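Local structure of acetylglutamate kinase (Streptococcus mutans, 3L86) at residues A[40-45]-A[195-200]; A[216-221]-A[240-245]; A[235-240]-A[248-253]; A[255-260]-A[274-279]. The protein probably catalyses the ATP-dependent phosphorylation of N-acetyl-L-glutamate to N-acetyl-L-glutamyl 5-phosphate, the second step from L-glutamate to N(2)-acetyl-L-ornithine in arginine biosynthesis. One frame throughout, in Å; residues are numbered along the deposited sequence.

How the interactions relate
Interaction 1 is the core contact. Its touching residues are all buried near the centre of the chain, where strand 38-43 meets helix 193-203. Interactions 2, 3 and 4 are partly buried and lie farther out. Interactions 3 and 4 both use helix 246-258, on successive turns, and meet through Ile-250, Ala-253 and Ile-276. Interactions 2 and 3 share Ala-240 and are tied by the salt bridge between Glu-220 and Lys-236. All four are held across their own segments by van der Waals packing. The polar work goes to ADP: interaction 2 holds the adenine with backbone groups, while interactions 1 and 3 bring Lys-42 and Lys-249 to the phosphate end. Interaction 4 does not touch ADP.

Interaction 1: residues A[40-45]-A[195-200]; sequences VIKIGG and YLATAV. With ADP (adenosine-5'-diphosphate), chain B.
Val-40 opens the contact by meeting Val-200 of the helix, CG2 to CG1 at 4.1 Å. The two side chains cross at a slant. Lys-42 comes next and packs its aliphatic stem on the helix: its CG lies 3.6 Å from Ala-197 CB. CG is anti to the backbone N (chi1 -168°), and the chain then bends, so the ammonium leaves the helix and heads for the nucleotide. NZ stops 3.7 Å from ADP O1B, close to Lys-249 and in a long, weak ion pair with Asp-194. Lys-42 is a predicted transition-state stabilizer. Past the strand, Gly-44 CA rests 3.6 Å from ADP O2B. Gly-45 N gives a weak hydrogen bond to ADP O3B (3.3 Å). The strand and helix segments run almost exactly antiparallel, with axes 9.1 Å apart. Strand 38-43 sits in the central sheet between parallel strands 68-73 and 208-212, and helix 193-203 packs on it, reaching helix 246-258 through Tyr-195 and Thr-198.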
loop_
_atom_site.group_PDB
_atom_site.type_symbol
_atom_site.label_atom_id
_atom_site.label_comp_id
_atom_site.label_asym_id
_atom_site.label_seq_id
_atom_site.Cartn_x
_atom_site.Cartn_y
_atom_site.Cartn_z
ATOM N N VAL A 40 5.575 -2.195 8.556
ATOM C CA VAL A 40 4.961 -2.348 7.227
ATOM C C VAL A 40 5.331 -1.127 6.346
ATOM O O VAL A 40 5.162 0.022 6.774
ATOM C CB VAL A 40 3.418 -2.543 7.337
ATOM C CG1 VAL A 40 2.714 -2.578 5.924
ATOM C CG2 VAL A 40 3.121 -3.873 8.168
ATOM N N ILE A 41 5.901 -1.393 5.167
ATOM C CA ILE A 41 6.224 -0.354 4.155
ATOM C C ILE A 41 5.321 -0.495 2.924
ATOM O O ILE A 41 5.407 -1.489 2.197
ATOM C CB ILE A 41 7.677 -0.454 3.724
ATOM C CG1 ILE A 41 8.567 -0.289 4.980
ATOM C CG2 ILE A 41 8.062 0.621 2.630
ATOM C CD1 ILE A 41 9.764 -1.200 5.034
ATOM N N LYS A 42 4.489 0.518 2.670
ATOM C CA LYS A 42 3.661 0.553 1.459
ATOM C C LYS A 42 4.340 1.474 0.421
ATOM O O LYS A 42 4.744 2.605 0.721
ATOM C CB LYS A 42 2.275 1.075 1.856
ATOM C CG LYS A 42 1.131 0.950 0.822
ATOM C CD LYS A 42 1.360 1.706 -0.483
ATOM C CE LYS A 42 1.164 3.215 -0.428
ATOM N NZ LYS A 42 0.565 3.560 -1.826
ATOM N N ILE A 43 4.503 0.992 -0.795
ATOM C CA ILE A 43 5.267 1.727 -1.836
ATOM C C ILE A 43 4.302 2.073 -2.996
ATOM O O ILE A 43 3.695 1.137 -3.604
ATOM C CB ILE A 43 6.551 0.885 -2.326
ATOM C CG1 ILE A 43 7.465 0.528 -1.172
ATOM C CG2 ILE A 43 7.438 1.680 -3.358
ATOM C CD1 ILE A 43 8.380 -0.691 -1.420
ATOM N N GLY A 44 4.145 3.390 -3.308
ATOM C CA GLY A 44 3.259 3.872 -4.441
ATOM C C GLY A 44 3.740 3.620 -5.876
ATOM O O GLY A 44 4.814 3.099 -6.081
ATOM N N GLY A 45 2.944 3.963 -6.886
ATOM C CA GLY A 45 3.321 3.671 -8.298
ATOM C C GLY A 45 4.644 4.310 -8.743
ATOM O O GLY A 45 5.636 3.611 -9.043
ATOM N N TYR A 195 -5.682 0.985 1.492
ATOM C CA TYR A 195 -6.617 0.142 2.229
ATOM C C TYR A 195 -5.923 -1.182 2.619
ATOM O O TYR A 195 -6.073 -1.696 3.759
ATOM C CB TYR A 195 -7.834 -0.183 1.310
ATOM C CG TYR A 195 -8.882 0.953 1.066
ATOM C CD1 TYR A 195 -8.590 2.307 1.291
ATOM C CD2 TYR A 195 -10.187 0.626 0.619
ATOM C CE1 TYR A 195 -9.601 3.338 1.055
ATOM C CE2 TYR A 195 -11.183 1.612 0.378
ATOM C CZ TYR A 195 -10.882 2.953 0.587
ATOM O OH TYR A 195 -11.892 3.881 0.360
ATOM N N LEU A 196 -5.244 -1.797 1.655
ATOM C CA LEU A 196 -4.528 -3.061 1.955
ATOM C C LEU A 196 -3.428 -2.889 3.049
ATOM O O LEU A 196 -3.286 -3.747 3.935
ATOM C CB LEU A 196 -3.899 -3.696 0.705
ATOM C CG LEU A 196 -3.167 -5.052 1.011
ATOM C CD1 LEU A 196 -4.112 -6.038 1.790
ATOM C CD2 LEU A 196 -2.654 -5.761 -0.236
ATOM N N ALA A 197 -2.623 -1.827 2.935
ATOM C CA ALA A 197 -1.634 -1.459 3.938
ATOM C C ALA A 197 -2.209 -1.326 5.360
ATOM O O ALA A 197 -1.567 -1.815 6.299
ATOM C CB ALA A 197 -0.973 -0.110 3.524
ATOM N N THR A 198 -3.356 -0.622 5.527
ATOM C CA THR A 198 -4.050 -0.535 6.872
ATOM C C THR A 198 -4.385 -1.933 7.432
ATOM O O THR A 198 -4.136 -2.230 8.582
ATOM C CB THR A 198 -5.448 0.257 6.860
ATOM O OG1 THR A 198 -5.297 1.541 6.250
ATOM C CG2 THR A 198 -5.942 0.473 8.280
ATOM N N ALA A 199 -4.981 -2.778 6.615
ATOM C CA ALA A 199 -5.389 -4.108 7.058
ATOM C C ALA A 199 -4.199 -4.975 7.495
ATOM O O ALA A 199 -4.221 -5.671 8.540
ATOM C CB ALA A 199 -6.167 -4.781 5.899
ATOM N N VAL A 200 -3.127 -4.904 6.705
ATOM C CA VAL A 200 -1.929 -5.645 7.009
ATOM C C VAL A 200 -1.265 -5.145 8.295
ATOM O O VAL A 200 -0.933 -5.986 9.204
ATOM C CB VAL A 200 -0.936 -5.569 5.837
ATOM C CG1 VAL A 200 0.383 -6.229 6.208
ATOM C CG2 VAL A 200 -1.602 -6.199 4.530
HETATM P PB ADP B . 0.426 6.921 -4.742
HETATM O O1B ADP B . -0.693 6.264 -3.987
HETATM O O2B ADP B . 1.731 7.094 -3.952
HETATM O O3B ADP B . 0.681 6.232 -6.037
HETATM P PA ADP B . -1.527 9.082 -5.380
HETATM O O1A ADP B . -1.523 9.982 -6.609
HETATM O O2A ADP B . -2.609 8.043 -5.301
HETATM O O3A ADP B . -0.027 8.429 -5.143
HETATM O "O5'" ADP B . -1.624 10.112 -4.139
HETATM C "C5'" ADP B . -0.603 11.131 -3.993
HETATM C "C4'" ADP B . -1.117 12.452 -4.639
HETATM O "O4'" ADP B . -2.204 13.074 -3.923
HETATM C "C3'" ADP B . -0.057 13.561 -4.737
HETATM O "O3'" ADP B . 0.764 13.288 -5.867
HETATM C "C2'" ADP B . -0.890 14.811 -4.990
HETATM O "O2'" ADP B . -1.041 14.919 -6.401
HETATM C "C1'" ADP B . -2.274 14.440 -4.463
HETATM N N9 ADP B . -2.690 15.354 -3.365
HETATM C C8 ADP B . -3.948 15.870 -3.260
HETATM N N7 ADP B . -4.036 16.632 -2.137
HETATM C C5 ADP B . -2.814 16.622 -1.548
HETATM C C6 ADP B . -2.202 17.241 -0.376
HETATM N N6 ADP B . -2.946 17.996 0.476
HETATM N N1 ADP B . -0.901 16.964 -0.088
HETATM C C2 ADP B . -0.159 16.200 -0.875
HETATM N N3 ADP B . -0.644 15.607 -1.966
HETATM C C4 ADP B . -1.939 15.788 -2.362
#

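Interaction 2: residues A[216-221]-A[240-245]; sequences KGVLEN and AVITAG. With ADP (adenosine-5'-diphosphate), chain B.
Val-218 and Ile-242 form the buried apolar end of this contact, in the adenine pocket of the amino acid kinase fold. Val-218 CG1 touches Ile-242 CD1 at 3.9 Å, and Ile-250 of helix 246-258 packs against the pair, which closes this end tightly. Beside them the two segments flank the adenine of ADP and read its polar rim with backbone groups alone. Leu-219 N donates to ADP N1 in a nearly straight bond (3.1 Å, 171°). ADP N6 gives two hydrogen bonds, one to Leu-219 O of the first segment and one to Val-241 O (3.0 Å) of the second. One carbonyl from each segment thus holds the amino group, which ties the two segments through the base. The other side is partly exposed and more open to solvent, though its atoms are just as close. There Val-241 CG1 lies 3.6 Å from Leu-219 O and 3.8 Å from Glu-220 CG, so it meets the stem of the glutamate. Glu-220 is extended beyond CG, and its carboxylate goes on to a salt bridge with Lys-236. Thr-243 adds a bond at the imidazole side of the base: its N donates to ADP N7 at 3.2 Å and 176°, while its OG1 sits 3.3 Å from ADP C8.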
loop_
_atom_site.group_PDB
_atom_site.type_symbol
_atom_site.label_atom_id
_atom_site.label_comp_id
_atom_site.label_asym_id
_atom_site.label_seq_id
_atom_site.Cartn_x
_atom_site.Cartn_y
_atom_site.Cartn_z
ATOM N N LYS A 216 6.374 15.169 -0.745
ATOM C CA LYS A 216 7.142 15.199 0.511
ATOM C C LYS A 216 6.383 15.138 1.838
ATOM O O LYS A 216 6.996 14.918 2.917
ATOM C CB LYS A 216 8.155 16.356 0.495
ATOM C CG LYS A 216 9.184 16.095 -0.621
ATOM C CD LYS A 216 10.436 16.980 -0.541
ATOM C CE LYS A 216 11.455 16.601 -1.663
ATOM N NZ LYS A 216 12.352 15.416 -1.366
ATOM N N GLY A 217 5.067 15.231 1.787
ATOM C CA GLY A 217 4.300 15.170 3.018
ATOM C C GLY A 217 2.878 15.501 2.598
ATOM O O GLY A 217 2.571 15.537 1.396
ATOM N N VAL A 218 1.992 15.698 3.583
ATOM C CA VAL A 218 0.677 16.280 3.320
ATOM C C VAL A 218 0.894 17.800 3.309
ATOM O O VAL A 218 1.418 18.355 4.267
ATOM C CB VAL A 218 -0.283 15.979 4.506
ATOM C CG1 VAL A 218 -1.712 16.551 4.203
ATOM C CG2 VAL A 218 -0.355 14.425 4.758
ATOM N N LEU A 219 0.471 18.457 2.237
ATOM C CA LEU A 219 0.749 19.872 2.023
ATOM C C LEU A 219 -0.494 20.704 2.397
ATOM O O LEU A 219 -1.634 20.264 2.170
ATOM C CB LEU A 219 1.093 20.074 0.549
ATOM C CG LEU A 219 2.127 19.081 -0.022
ATOM C CD1 LEU A 219 2.379 19.443 -1.420
ATOM C CD2 LEU A 219 3.430 19.150 0.756
ATOM N N GLU A 220 -0.270 21.840 3.054
ATOM C CA GLU A 220 -1.341 22.766 3.417
ATOM C C GLU A 220 -0.768 24.170 3.378
ATOM O O GLU A 220 0.272 24.432 4.007
ATOM C CB GLU A 220 -1.893 22.489 4.818
ATOM C CG GLU A 220 -3.195 23.314 5.176
ATOM C CD GLU A 220 -3.819 22.907 6.524
ATOM O OE1 GLU A 220 -3.258 22.017 7.162
ATOM O OE2 GLU A 220 -4.870 23.464 6.939
ATOM N N ASN A 221 -1.449 25.059 2.635
ATOM C CA ASN A 221 -1.024 26.478 2.495
ATOM C C ASN A 221 0.419 26.595 2.068
ATOM O O ASN A 221 1.141 27.428 2.603
ATOM C CB ASN A 221 -1.154 27.227 3.831
ATOM C CG ASN A 221 -2.610 27.495 4.220
ATOM O OD1 ASN A 221 -2.970 27.408 5.397
ATOM N ND2 ASN A 221 -3.439 27.809 3.241
ATOM N N ALA A 240 -11.423 20.603 1.851
ATOM C CA ALA A 240 -10.699 20.214 0.625
ATOM C C ALA A 240 -9.229 20.682 0.461
ATOM O O ALA A 240 -8.764 20.854 -0.656
ATOM C CB ALA A 240 -11.528 20.513 -0.643
ATOM N N VAL A 241 -8.522 20.855 1.569
ATOM C CA VAL A 241 -7.046 20.851 1.593
ATOM C C VAL A 241 -6.487 19.561 0.920
ATOM O O VAL A 241 -5.516 19.591 0.124
ATOM C CB VAL A 241 -6.549 20.858 3.060
ATOM C CG1 VAL A 241 -5.041 20.717 3.139
ATOM C CG2 VAL A 241 -7.024 22.119 3.815
ATOM N N ILE A 242 -7.093 18.422 1.286
ATOM C CA ILE A 242 -6.713 17.089 0.772
ATOM C C ILE A 242 -7.652 16.555 -0.277
ATOM O O ILE A 242 -8.832 16.365 0.015
ATOM C CB ILE A 242 -6.680 16.072 1.934
ATOM C CG1 ILE A 242 -5.618 16.516 2.938
ATOM C CG2 ILE A 242 -6.509 14.617 1.381
ATOM C CD1 ILE A 242 -5.517 15.661 4.168
ATOM N N THR A 243 -7.158 16.282 -1.487
ATOM C CA THR A 243 -7.996 15.779 -2.584
ATOM C C THR A 243 -7.420 14.537 -3.278
ATOM O O THR A 243 -6.333 14.102 -2.939
ATOM C CB THR A 243 -8.107 16.874 -3.693
ATOM O OG1 THR A 243 -6.780 17.320 -4.021
ATOM C CG2 THR A 243 -8.954 18.088 -3.205
ATOM N N ALA A 244 -8.139 13.974 -4.253
ATOM C CA ALA A 244 -7.634 12.860 -5.091
ATOM C C ALA A 244 -7.014 11.657 -4.291
ATOM O O ALA A 244 -7.530 11.273 -3.225
ATOM C CB ALA A 244 -6.616 13.399 -6.223
ATOM N N GLY A 245 -5.919 11.065 -4.797
ATOM C CA GLY A 245 -5.306 9.914 -4.107
ATOM C C GLY A 245 -4.856 10.146 -2.677
ATOM O O GLY A 245 -4.577 9.166 -1.961
HETATM P PB ADP B . 0.426 6.921 -4.742
HETATM O O1B ADP B . -0.693 6.264 -3.987
HETATM O O2B ADP B . 1.731 7.094 -3.952
HETATM O O3B ADP B . 0.681 6.232 -6.037
HETATM P PA ADP B . -1.527 9.082 -5.380
HETATM O O1A ADP B . -1.523 9.982 -6.609
HETATM O O2A ADP B . -2.609 8.043 -5.301
HETATM O O3A ADP B . -0.027 8.429 -5.143
HETATM O "O5'" ADP B . -1.624 10.112 -4.139
HETATM C "C5'" ADP B . -0.603 11.131 -3.993
HETATM C "C4'" ADP B . -1.117 12.452 -4.639
HETATM O "O4'" ADP B . -2.204 13.074 -3.923
HETATM C "C3'" ADP B . -0.057 13.561 -4.737
HETATM O "O3'" ADP B . 0.764 13.288 -5.867
HETATM C "C2'" ADP B . -0.890 14.811 -4.990
HETATM O "O2'" ADP B . -1.041 14.919 -6.401
HETATM C "C1'" ADP B . -2.274 14.440 -4.463
HETATM N N9 ADP B . -2.690 15.354 -3.365
HETATM C C8 ADP B . -3.948 15.870 -3.260
HETATM N N7 ADP B . -4.036 16.632 -2.137
HETATM C C5 ADP B . -2.814 16.622 -1.548
HETATM C C6 ADP B . -2.202 17.241 -0.376
HETATM N N6 ADP B . -2.946 17.996 0.476
HETATM N N1 ADP B . -0.901 16.964 -0.088
HETATM C C2 ADP B . -0.159 16.200 -0.875
HETATM N N3 ADP B . -0.644 15.607 -1.966
HETATM C C4 ADP B . -1.939 15.788 -2.362
#

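Interaction 3: residues A[235-240]-A[248-253]; sequences EKIDTA and PKIESA. With ADP (adenosine-5'-diphosphate), chain B.
Ile-237 carries the contact with one methyl. Its CD1 lies 4.1 Å from Ile-250 CG2, 3.9 Å from Glu-251 CG and 3.8 Å from Glu-251 OE2. The Ile-237 chain is extended (chi2 176°), which carries CD1 out to both side chains. Glu-251 is also extended beyond CG and crosses Ile-237 at about a right angle. Farther out, helix 246-258 has a side-chain bond of its own, one turn apart: Pro-248 O accepts from Ser-252 OG (3.0 Å) as well as from Ser-252 N, and the two arrive from opposite faces of the carbonyl plane. Lys-249 faces the nucleotide, and its NZ donates to ADP O1B at 2.9 Å and forms a salt bridge with Asp-194. It is a predicted transition-state stabilizer. On the first segment, the backbone of Lys-236 bonds to Ile-242, tying the short helix to the adenine loop. Through Ile-237, helix 234-238 packs on one flank of helix 246-258. Elsewhere that longer helix touches helix 193-203, through Pro-248 and Ser-252, and strand 274-277.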
loop_
_atom_site.group_PDB
_atom_site.type_symbol
_atom_site.label_atom_id
_atom_site.label_comp_id
_atom_site.label_asym_id
_atom_site.label_seq_id
_atom_site.Cartn_x
_atom_site.Cartn_y
_atom_site.Cartn_z
ATOM N N GLU A 235 -11.512 17.244 9.001
ATOM C CA GLU A 235 -11.742 18.657 8.715
ATOM C C GLU A 235 -10.828 19.163 7.578
ATOM O O GLU A 235 -11.022 20.283 7.095
ATOM C CB GLU A 235 -11.521 19.477 9.982
ATOM N N LYS A 236 -9.824 18.369 7.173
ATOM C CA LYS A 236 -8.992 18.737 6.010
ATOM C C LYS A 236 -9.509 18.115 4.744
ATOM O O LYS A 236 -9.149 18.526 3.653
ATOM C CB LYS A 236 -7.538 18.336 6.195
ATOM C CG LYS A 236 -7.124 18.265 7.602
ATOM C CD LYS A 236 -5.757 18.824 7.790
ATOM C CE LYS A 236 -5.822 19.873 8.885
ATOM N NZ LYS A 236 -4.491 20.319 9.352
ATOM N N ILE A 237 -10.322 17.086 4.875
ATOM C CA ILE A 237 -11.013 16.549 3.727
ATOM C C ILE A 237 -12.318 17.350 3.488
ATOM O O ILE A 237 -12.900 17.324 2.393
ATOM C CB ILE A 237 -11.404 15.084 3.934
ATOM C CG1 ILE A 237 -10.171 14.182 4.114
ATOM C CG2 ILE A 237 -12.216 14.619 2.777
ATOM C CD1 ILE A 237 -10.547 12.746 4.407
ATOM N N ASP A 238 -12.792 18.025 4.528
ATOM C CA ASP A 238 -14.038 18.813 4.436
ATOM C C ASP A 238 -13.727 20.213 3.827
ATOM O O ASP A 238 -14.384 20.648 2.899
ATOM C CB ASP A 238 -14.723 18.919 5.811
ATOM C CG ASP A 238 -15.207 17.552 6.371
ATOM O OD1 ASP A 238 -15.537 16.612 5.613
ATOM O OD2 ASP A 238 -15.278 17.431 7.614
ATOM N N THR A 239 -12.699 20.884 4.326
ATOM C CA THR A 239 -12.148 22.089 3.664
ATOM C C THR A 239 -11.440 21.842 2.318
ATOM O O THR A 239 -10.918 22.776 1.705
ATOM C CB THR A 239 -11.112 22.751 4.548
ATOM O OG1 THR A 239 -10.394 21.741 5.258
ATOM C CG2 THR A 239 -11.774 23.674 5.561
ATOM N N ALA A 240 -11.423 20.603 1.851
ATOM C CA ALA A 240 -10.699 20.214 0.625
ATOM C C ALA A 240 -9.229 20.682 0.461
ATOM O O ALA A 240 -8.764 20.854 -0.656
ATOM C CB ALA A 240 -11.528 20.513 -0.643
ATOM N N PRO A 248 -7.788 8.575 0.064
ATOM C CA PRO A 248 -7.589 7.220 0.668
ATOM C C PRO A 248 -6.288 7.096 1.480
ATOM O O PRO A 248 -6.280 6.416 2.520
ATOM C CB PRO A 248 -7.634 6.274 -0.553
ATOM C CG PRO A 248 -7.367 7.222 -1.766
ATOM C CD PRO A 248 -7.849 8.559 -1.409
ATOM N N LYS A 249 -5.191 7.768 1.073
ATOM C CA LYS A 249 -3.919 7.734 1.891
ATOM C C LYS A 249 -4.065 8.225 3.342
ATOM O O LYS A 249 -3.642 7.549 4.292
ATOM C CB LYS A 249 -2.748 8.473 1.158
ATOM C CG LYS A 249 -1.315 8.002 1.498
ATOM C CD LYS A 249 -0.222 8.686 0.565
ATOM C CE LYS A 249 -0.646 8.469 -0.897
ATOM N NZ LYS A 249 -0.508 6.936 -1.212
ATOM N N ILE A 250 -4.663 9.410 3.534
ATOM C CA ILE A 250 -4.794 9.996 4.867
ATOM C C ILE A 250 -5.909 9.301 5.688
ATOM O O ILE A 250 -5.784 9.246 6.892
ATOM C CB ILE A 250 -5.078 11.555 4.852
ATOM C CG1 ILE A 250 -4.791 12.181 6.201
ATOM C CG2 ILE A 250 -6.515 11.895 4.523
ATOM C CD1 ILE A 250 -3.356 12.251 6.492
ATOM N N GLU A 251 -6.956 8.773 5.063
ATOM C CA GLU A 251 -7.958 7.942 5.801
ATOM C C GLU A 251 -7.353 6.625 6.321
ATOM O O GLU A 251 -7.619 6.193 7.473
ATOM C CB GLU A 251 -9.186 7.614 4.929
ATOM C CG GLU A 251 -10.117 8.846 4.696
ATOM C CD GLU A 251 -11.246 8.585 3.727
ATOM O OE1 GLU A 251 -11.200 7.652 2.917
ATOM O OE2 GLU A 251 -12.222 9.350 3.763
ATOM N N SER A 252 -6.561 5.951 5.475
ATOM C CA SER A 252 -5.833 4.733 5.937
ATOM C C SER A 252 -4.890 5.059 7.130
ATOM O O SER A 252 -4.859 4.333 8.160
ATOM C CB SER A 252 -5.086 4.108 4.735
ATOM O OG SER A 252 -6.067 3.697 3.758
ATOM N N ALA A 253 -4.150 6.168 7.036
ATOM C CA ALA A 253 -3.293 6.585 8.152
ATOM C C ALA A 253 -4.093 6.729 9.478
ATOM O O ALA A 253 -3.663 6.241 10.533
ATOM C CB ALA A 253 -2.551 7.922 7.830
HETATM P PB ADP B . 0.426 6.921 -4.742
HETATM O O1B ADP B . -0.693 6.264 -3.987
HETATM O O2B ADP B . 1.731 7.094 -3.952
HETATM O O3B ADP B . 0.681 6.232 -6.037
HETATM P PA ADP B . -1.527 9.082 -5.380
HETATM O O1A ADP B . -1.523 9.982 -6.609
HETATM O O2A ADP B . -2.609 8.043 -5.301
HETATM O O3A ADP B . -0.027 8.429 -5.143
HETATM O "O5'" ADP B . -1.624 10.112 -4.139
HETATM C "C5'" ADP B . -0.603 11.131 -3.993
HETATM C "C4'" ADP B . -1.117 12.452 -4.639
HETATM O "O4'" ADP B . -2.204 13.074 -3.923
HETATM C "C3'" ADP B . -0.057 13.561 -4.737
HETATM O "O3'" ADP B . 0.764 13.288 -5.867
HETATM C "C2'" ADP B . -0.890 14.811 -4.990
HETATM O "O2'" ADP B . -1.041 14.919 -6.401
HETATM C "C1'" ADP B . -2.274 14.440 -4.463
HETATM N N9 ADP B . -2.690 15.354 -3.365
HETATM C C8 ADP B . -3.948 15.870 -3.260
HETATM N N7 ADP B . -4.036 16.632 -2.137
HETATM C C5 ADP B . -2.814 16.622 -1.548
HETATM C C6 ADP B . -2.202 17.241 -0.376
HETATM N N6 ADP B . -2.946 17.996 0.476
HETATM N N1 ADP B . -0.901 16.964 -0.088
HETATM C C2 ADP B . -0.159 16.200 -0.875
HETATM N N3 ADP B . -0.644 15.607 -1.966
HETATM C C4 ADP B . -1.939 15.788 -2.362
#

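Interaction 4: residues A[255-260]-A[274-279]; sequences KTVAAG and TLITAD
Val-257 lies over one face of the flat peptide that joins Thr-277 to Ala-278. Its CG2 stands almost straight above the plane, 3.7 Å from Thr-277 C and 3.6 Å from Ala-278 N. CG1 is on the same face but farther along, and reaches the carbonyl oxygen of the peptide before, at 3.5 Å from Ile-276 O. With chi1 at -57°, CG2 sits between the backbone N and carbonyl carbon of Val-257, which turns both methyls to the end of the strand. The side-chain contacts are wider: Val-257 CG2 is 4.3 Å from Ile-276 CG2 and 4.2 Å from Ala-278 CB. In return, Ala-278 CB comes to 3.6 Å from Val-257 O. That oxygen also takes Gly-260 N in a 3.1 Å hydrogen bond, part of the Schellman motif that closes the helix, with Gly-260 just beyond it at positive phi. Val-257 is buried, while Ala-258 and the residues of the turn after it are exposed. Inward, Ile-276 packs on Ile-250 and Ala-253 of the same helix and on Ile-266 and Ile-228 of the flanking strands. Strand 274-277 pairs antiparallel with 263-267 and parallel with 223-229. The arrangement is a helix end packed on a sheet strand, as in the layered alpha-beta-alpha architecture of the amino acid kinase fold.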
loop_
_atom_site.group_PDB
_atom_site.type_symbol
_atom_site.label_atom_id
_atom_site.label_comp_id
_atom_site.label_asym_id
_atom_site.label_seq_id
_atom_site.Cartn_x
_atom_site.Cartn_y
_atom_site.Cartn_z
ATOM N N LYS A 255 -7.132 5.439 10.374
ATOM C CA LYS A 255 -7.718 4.132 10.755
ATOM C C LYS A 255 -6.660 3.212 11.428
ATOM O O LYS A 255 -6.963 2.487 12.400
ATOM C CB LYS A 255 -8.334 3.520 9.499
ATOM C CG LYS A 255 -8.844 2.101 9.576
ATOM C CD LYS A 255 -9.953 1.883 8.555
ATOM C CE LYS A 255 -10.064 0.406 8.162
ATOM N NZ LYS A 255 -11.450 0.039 7.631
ATOM N N THR A 256 -5.406 3.308 10.949
ATOM C CA THR A 256 -4.227 2.566 11.472
ATOM C C THR A 256 -3.832 2.962 12.900
ATOM O O THR A 256 -3.732 2.079 13.776
ATOM C CB THR A 256 -2.996 2.707 10.456
ATOM O OG1 THR A 256 -3.416 2.166 9.211
ATOM C CG2 THR A 256 -1.692 1.945 10.879
ATOM N N VAL A 257 -3.629 4.269 13.159
ATOM C CA VAL A 257 -3.317 4.733 14.506
ATOM C C VAL A 257 -4.496 4.566 15.504
ATOM O O VAL A 257 -4.293 4.328 16.706
ATOM C CB VAL A 257 -2.741 6.207 14.523
ATOM C CG1 VAL A 257 -1.473 6.311 13.629
ATOM C CG2 VAL A 257 -3.816 7.229 14.116
ATOM N N ALA A 258 -5.704 4.723 15.002
ATOM C CA ALA A 258 -6.920 4.507 15.782
ATOM C C ALA A 258 -7.033 3.053 16.290
ATOM O O ALA A 258 -7.696 2.791 17.296
ATOM C CB ALA A 258 -8.184 4.926 14.961
ATOM N N ALA A 259 -6.324 2.125 15.654
ATOM C CA ALA A 259 -6.453 0.726 16.009
ATOM C C ALA A 259 -5.244 0.290 16.841
ATOM O O ALA A 259 -5.097 -0.898 17.200
ATOM C CB ALA A 259 -6.650 -0.133 14.775
ATOM N N GLY A 260 -4.382 1.250 17.157
ATOM C CA GLY A 260 -3.296 1.020 18.099
ATOM C C GLY A 260 -1.875 1.006 17.507
ATOM O O GLY A 260 -0.909 0.937 18.250
ATOM N N THR A 274 5.368 13.740 6.854
ATOM C CA THR A 274 4.357 14.108 7.846
ATOM C C THR A 274 4.073 12.938 8.800
ATOM O O THR A 274 3.743 11.844 8.339
ATOM C CB THR A 274 3.023 14.455 7.143
ATOM O OG1 THR A 274 3.210 15.548 6.225
ATOM C CG2 THR A 274 1.893 14.740 8.178
ATOM N N LEU A 275 4.175 13.169 10.120
ATOM C CA LEU A 275 3.817 12.158 11.125
ATOM C C LEU A 275 2.379 12.211 11.633
ATOM O O LEU A 275 1.905 13.267 12.052
ATOM C CB LEU A 275 4.710 12.289 12.337
ATOM C CG LEU A 275 5.973 11.470 12.383
ATOM C CD1 LEU A 275 5.673 9.976 12.310
ATOM C CD2 LEU A 275 6.844 11.908 11.247
ATOM N N ILE A 276 1.703 11.068 11.628
ATOM C CA ILE A 276 0.325 10.933 12.083
ATOM C C ILE A 276 0.234 10.040 13.316
ATOM O O ILE A 276 0.815 8.909 13.349
ATOM C CB ILE A 276 -0.563 10.371 10.956
ATOM C CG1 ILE A 276 -0.660 11.372 9.804
ATOM C CG2 ILE A 276 -1.946 10.026 11.488
ATOM C CD1 ILE A 276 -1.289 10.802 8.552
ATOM N N THR A 277 -0.430 10.492 14.394
ATOM C CA THR A 277 -0.619 9.709 15.621
ATOM C C THR A 277 -2.069 9.792 16.096
ATOM O O THR A 277 -2.853 10.618 15.598
ATOM C CB THR A 277 0.326 10.137 16.716
ATOM O OG1 THR A 277 0.087 11.512 17.029
ATOM C CG2 THR A 277 1.750 9.966 16.261
ATOM N N ALA A 278 -2.466 8.895 16.999
ATOM C CA ALA A 278 -3.882 8.811 17.404
ATOM C C ALA A 278 -4.180 10.076 18.182
ATOM O O ALA A 278 -5.214 10.722 18.007
ATOM C CB ALA A 278 -4.107 7.592 18.282
ATOM N N ASP A 279 -3.257 10.401 19.071
ATOM C CA ASP A 279 -3.192 11.754 19.601
ATOM C C ASP A 279 -1.752 12.213 19.493
ATOM O O ASP A 279 -1.336 13.034 20.285
ATOM C CB ASP A 279 -3.663 11.845 21.077
ATOM C CG ASP A 279 -4.660 10.755 21.465
ATOM O OD1 ASP A 279 -5.871 10.828 21.102
ATOM O OD2 ASP A 279 -4.207 9.827 22.175
#